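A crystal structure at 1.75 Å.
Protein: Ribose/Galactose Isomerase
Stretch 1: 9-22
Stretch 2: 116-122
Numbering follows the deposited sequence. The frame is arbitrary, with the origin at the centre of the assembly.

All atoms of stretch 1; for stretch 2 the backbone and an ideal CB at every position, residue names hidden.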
# COMPACT_ATOMS: atom_id res chain seq x y z
N MSE A 9 9.20 -20.65 -7.40
CA MSE A 9 10.35 -21.08 -6.60
C MSE A 9 10.44 -20.27 -5.32
O MSE A 9 10.57 -19.04 -5.36
CB MSE A 9 11.65 -21.01 -7.40
CG MSE A 9 11.95 -19.66 -7.97
SE MSE A 9 13.59 -19.71 -9.02
CE MSE A 9 12.97 -20.77 -10.50
N MSE A 10 10.35 -20.96 -4.18
CA MSE A 10 10.36 -20.31 -2.88
C MSE A 10 11.48 -20.87 -1.99
O MSE A 10 11.93 -22.00 -2.20
CB MSE A 10 8.98 -20.37 -2.23
CG MSE A 10 8.01 -19.46 -2.94
SE MSE A 10 6.15 -19.79 -2.46
CE MSE A 10 6.28 -19.25 -0.59
N GLU A 11 11.94 -20.05 -1.04
CA GLU A 11 13.07 -20.40 -0.19
C GLU A 11 12.64 -20.66 1.27
O GLU A 11 11.45 -20.67 1.58
CB GLU A 11 14.17 -19.33 -0.24
CG GLU A 11 13.66 -17.90 -0.03
CD GLU A 11 13.11 -17.67 1.37
OE1 GLU A 11 11.88 -17.54 1.48
OE2 GLU A 11 13.89 -17.59 2.34
N ASN A 12 13.62 -20.92 2.14
CA ASN A 12 13.32 -21.51 3.44
C ASN A 12 12.47 -20.63 4.35
O ASN A 12 11.59 -21.13 5.08
CB ASN A 12 14.60 -21.97 4.15
CG ASN A 12 15.44 -20.82 4.65
OD1 ASN A 12 15.21 -20.32 5.77
ND2 ASN A 12 16.40 -20.36 3.84
N SER A 13 12.70 -19.32 4.33
CA SER A 13 11.98 -18.49 5.30
C SER A 13 10.47 -18.48 5.05
O SER A 13 9.67 -18.34 5.99
CB SER A 13 12.54 -17.05 5.36
OG SER A 13 12.17 -16.26 4.23
N GLN A 14 10.08 -18.66 3.79
CA GLN A 14 8.65 -18.62 3.42
C GLN A 14 8.10 -19.98 2.97
O GLN A 14 7.00 -20.05 2.42
CB GLN A 14 8.42 -17.59 2.32
CG GLN A 14 9.02 -16.24 2.65
CD GLN A 14 8.53 -15.70 3.98
OE1 GLN A 14 7.32 -15.70 4.25
NE2 GLN A 14 9.46 -15.26 4.82
N ALA A 15 8.85 -21.04 3.21
CA ALA A 15 8.50 -22.36 2.68
C ALA A 15 7.16 -22.89 3.17
O ALA A 15 6.50 -23.63 2.45
CB ALA A 15 9.61 -23.37 2.97
N ALA A 16 6.78 -22.52 4.39
CA ALA A 16 5.48 -22.96 4.95
C ALA A 16 4.34 -22.49 4.08
O ALA A 16 3.28 -23.09 4.07
CB ALA A 16 5.30 -22.46 6.37
N LYS A 17 4.56 -21.38 3.37
CA LYS A 17 3.52 -20.78 2.56
C LYS A 17 3.48 -21.29 1.13
O LYS A 17 2.62 -20.86 0.35
CB LYS A 17 3.66 -19.25 2.56
CG LYS A 17 3.19 -18.64 3.86
CD LYS A 17 3.49 -17.15 3.98
CE LYS A 17 2.85 -16.61 5.26
NZ LYS A 17 3.25 -15.20 5.56
N ASN A 18 4.40 -22.18 0.78
CA ASN A 18 4.44 -22.67 -0.60
C ASN A 18 3.15 -23.36 -1.03
O ASN A 18 2.68 -23.15 -2.15
CB ASN A 18 5.65 -23.56 -0.88
CG ASN A 18 5.61 -24.14 -2.27
OD1 ASN A 18 5.26 -25.32 -2.47
ND2 ASN A 18 5.95 -23.32 -3.26
N ALA A 19 2.56 -24.19 -0.17
CA ALA A 19 1.32 -24.87 -0.53
C ALA A 19 0.22 -23.87 -0.93
O ALA A 19 -0.47 -24.05 -1.94
CB ALA A 19 0.83 -25.79 0.60
N MSE A 20 0.06 -22.82 -0.13
CA MSE A 20 -0.90 -21.77 -0.44
C MSE A 20 -0.56 -21.12 -1.78
O MSE A 20 -1.42 -20.97 -2.64
CB MSE A 20 -0.94 -20.72 0.68
CG MSE A 20 -1.92 -19.58 0.44
SE MSE A 20 -1.02 -18.08 -0.44
CE MSE A 20 0.39 -17.80 0.88
N VAL A 21 0.70 -20.72 -1.98
CA VAL A 21 1.01 -19.98 -3.19
C VAL A 21 0.87 -20.86 -4.43
O VAL A 21 0.29 -20.45 -5.43
CB VAL A 21 2.43 -19.37 -3.15
CG1 VAL A 21 2.73 -18.69 -4.47
CG2 VAL A 21 2.55 -18.38 -2.01
N ALA A 22 1.36 -22.09 -4.34
CA ALA A 22 1.23 -23.04 -5.44
C ALA A 22 -0.24 -23.29 -5.75
O ALA A 22 -0.64 -23.38 -6.91
CB ALA A 22 1.94 -24.34 -5.09
N UNK A 116 6.30 -10.40 -1.90
CA UNK A 116 6.57 -10.37 -0.46
C UNK A 116 5.56 -11.29 0.21
O UNK A 116 4.35 -11.04 0.14
CB UNK A 116 6.49 -8.95 0.10
N UNK A 117 6.05 -12.35 0.85
CA UNK A 117 5.15 -13.33 1.47
C UNK A 117 5.02 -13.14 2.99
O UNK A 117 4.20 -13.81 3.61
CB UNK A 117 5.65 -14.75 1.17
N UNK A 118 5.80 -12.24 3.58
CA UNK A 118 5.71 -11.99 5.03
C UNK A 118 5.38 -10.54 5.34
O UNK A 118 4.41 -10.26 6.05
CB UNK A 118 7.02 -12.37 5.72
N UNK A 119 6.18 -9.62 4.83
CA UNK A 119 5.93 -8.20 5.06
C UNK A 119 4.67 -7.77 4.31
O UNK A 119 4.54 -8.01 3.11
CB UNK A 119 7.13 -7.36 4.62
N UNK A 120 3.75 -7.11 4.99
CA UNK A 120 2.48 -6.74 4.38
C UNK A 120 1.52 -7.91 4.16
O UNK A 120 0.46 -7.74 3.55
CB UNK A 120 2.75 -6.05 3.04
N UNK A 121 1.88 -9.10 4.64
CA UNK A 121 1.09 -10.29 4.38
C UNK A 121 0.40 -10.71 5.64
O UNK A 121 0.99 -11.32 6.53
CB UNK A 121 1.96 -11.43 3.83
N UNK A 122 -0.88 -10.39 5.72
CA UNK A 122 -1.61 -10.73 6.90
C UNK A 122 -2.86 -11.46 6.51
O UNK A 122 -2.89 -12.24 5.58
CB UNK A 122 -1.93 -9.49 7.73

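Position 116 has its CA-to-CB bond directed away from stretch 1, and nothing of that stretch lies within 5.5 Å of the ideal CB. Stretch 1 therefore sets no demand here, and many side chains would do. The residue is Ala116, which makes no contact.

Position 117 is the opposite case. Its CA-to-CB bond points toward stretch 1. The ideal CB lies 3.6 Å from Gln14 OE1, 4.3 Å from Lys17 CD and 4.9 Å from Met10 CE. Beyond it, Met10, Gln14 and Val21 offer mostly carbon and one selenium. A large apolar side chain suits such a site: leucine, methionine or an aromatic ring. Lys17 NZ donates a hydrogen bond to O of 117 at 2.6 Å, whatever the side chain. The residue is Phe117, with chi1 in the m well. The methyl of selenomethionine Met10 sits over one face of the ring, with CE 4.0 Å from the ring centroid, a CH-pi contact. Met10 SE lies obliquely, 4.5 Å from the same centroid. Val21 CG2 comes within 3.6 Å of Phe117 CE1.

Position 118 points sideways. Its ideal CB is 3.6 Å from Gln14 OE1 and 4.7 Å from Lys17 NZ. A small residue such as alanine or serine would fit beside these polar groups. The residue is Ala118, whose CB touches Gln14 OE1 at 3.6 Å. It opens a type II turn that runs to 121.

Position 119 is out of reach of stretch 1, so the choice is open. The residue is Lys119, whose NZ is hydrogen-bonded elsewhere in the structure.

Position 120 is also out of reach. Its phi of 73° and psi of 5° favour glycine, with asparagine a possible alternative. The residue is Gly120, at the third place of the turn.

Position 121 points toward stretch 1 again. Its ideal CB is 4.3 Å from Lys17 NZ, and the methyl end of Met20 lies farther along. An acidic group could answer the charge; a long apolar or aromatic chain could reach the methyl. The residue is Phe121, with chi1 in the t well. Its CZ meets CE of selenomethionine Met20 at 3.5 Å, and its CD2 lies 3.5 Å from Lys17 NZ. Water 1 accepts from Lys17 NZ at 2.8 Å and donates to Phe121 O at 2.7 Å, bridging the stretches.

Position 122 points away and is unconstrained by stretch 1. The residue is Gly122.

Stretch 2 116-122: AFAKGFG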
# COMPACT_ATOMS: atom_id res chain seq x y z
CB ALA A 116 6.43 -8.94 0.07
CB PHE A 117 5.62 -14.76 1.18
CG PHE A 117 5.65 -15.10 -0.28
CD1 PHE A 117 4.49 -15.08 -1.03
CD2 PHE A 117 6.84 -15.42 -0.90
CE1 PHE A 117 4.52 -15.40 -2.38
CE2 PHE A 117 6.87 -15.74 -2.26
CZ PHE A 117 5.70 -15.72 -2.98
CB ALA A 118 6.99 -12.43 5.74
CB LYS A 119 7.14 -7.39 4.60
CG LYS A 119 7.13 -5.93 5.03
CD LYS A 119 6.75 -5.02 3.91
CE LYS A 119 6.88 -3.57 4.32
NZ LYS A 119 6.18 -2.76 3.32
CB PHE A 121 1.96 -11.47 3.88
CG PHE A 121 1.14 -12.63 3.34
CD1 PHE A 121 1.01 -12.80 1.97
CD2 PHE A 121 0.48 -13.50 4.20
CE1 PHE A 121 0.25 -13.85 1.46
CE2 PHE A 121 -0.29 -14.54 3.69
CZ PHE A 121 -0.40 -14.71 2.32
O HOH W 1 2.87 -13.04 7.33
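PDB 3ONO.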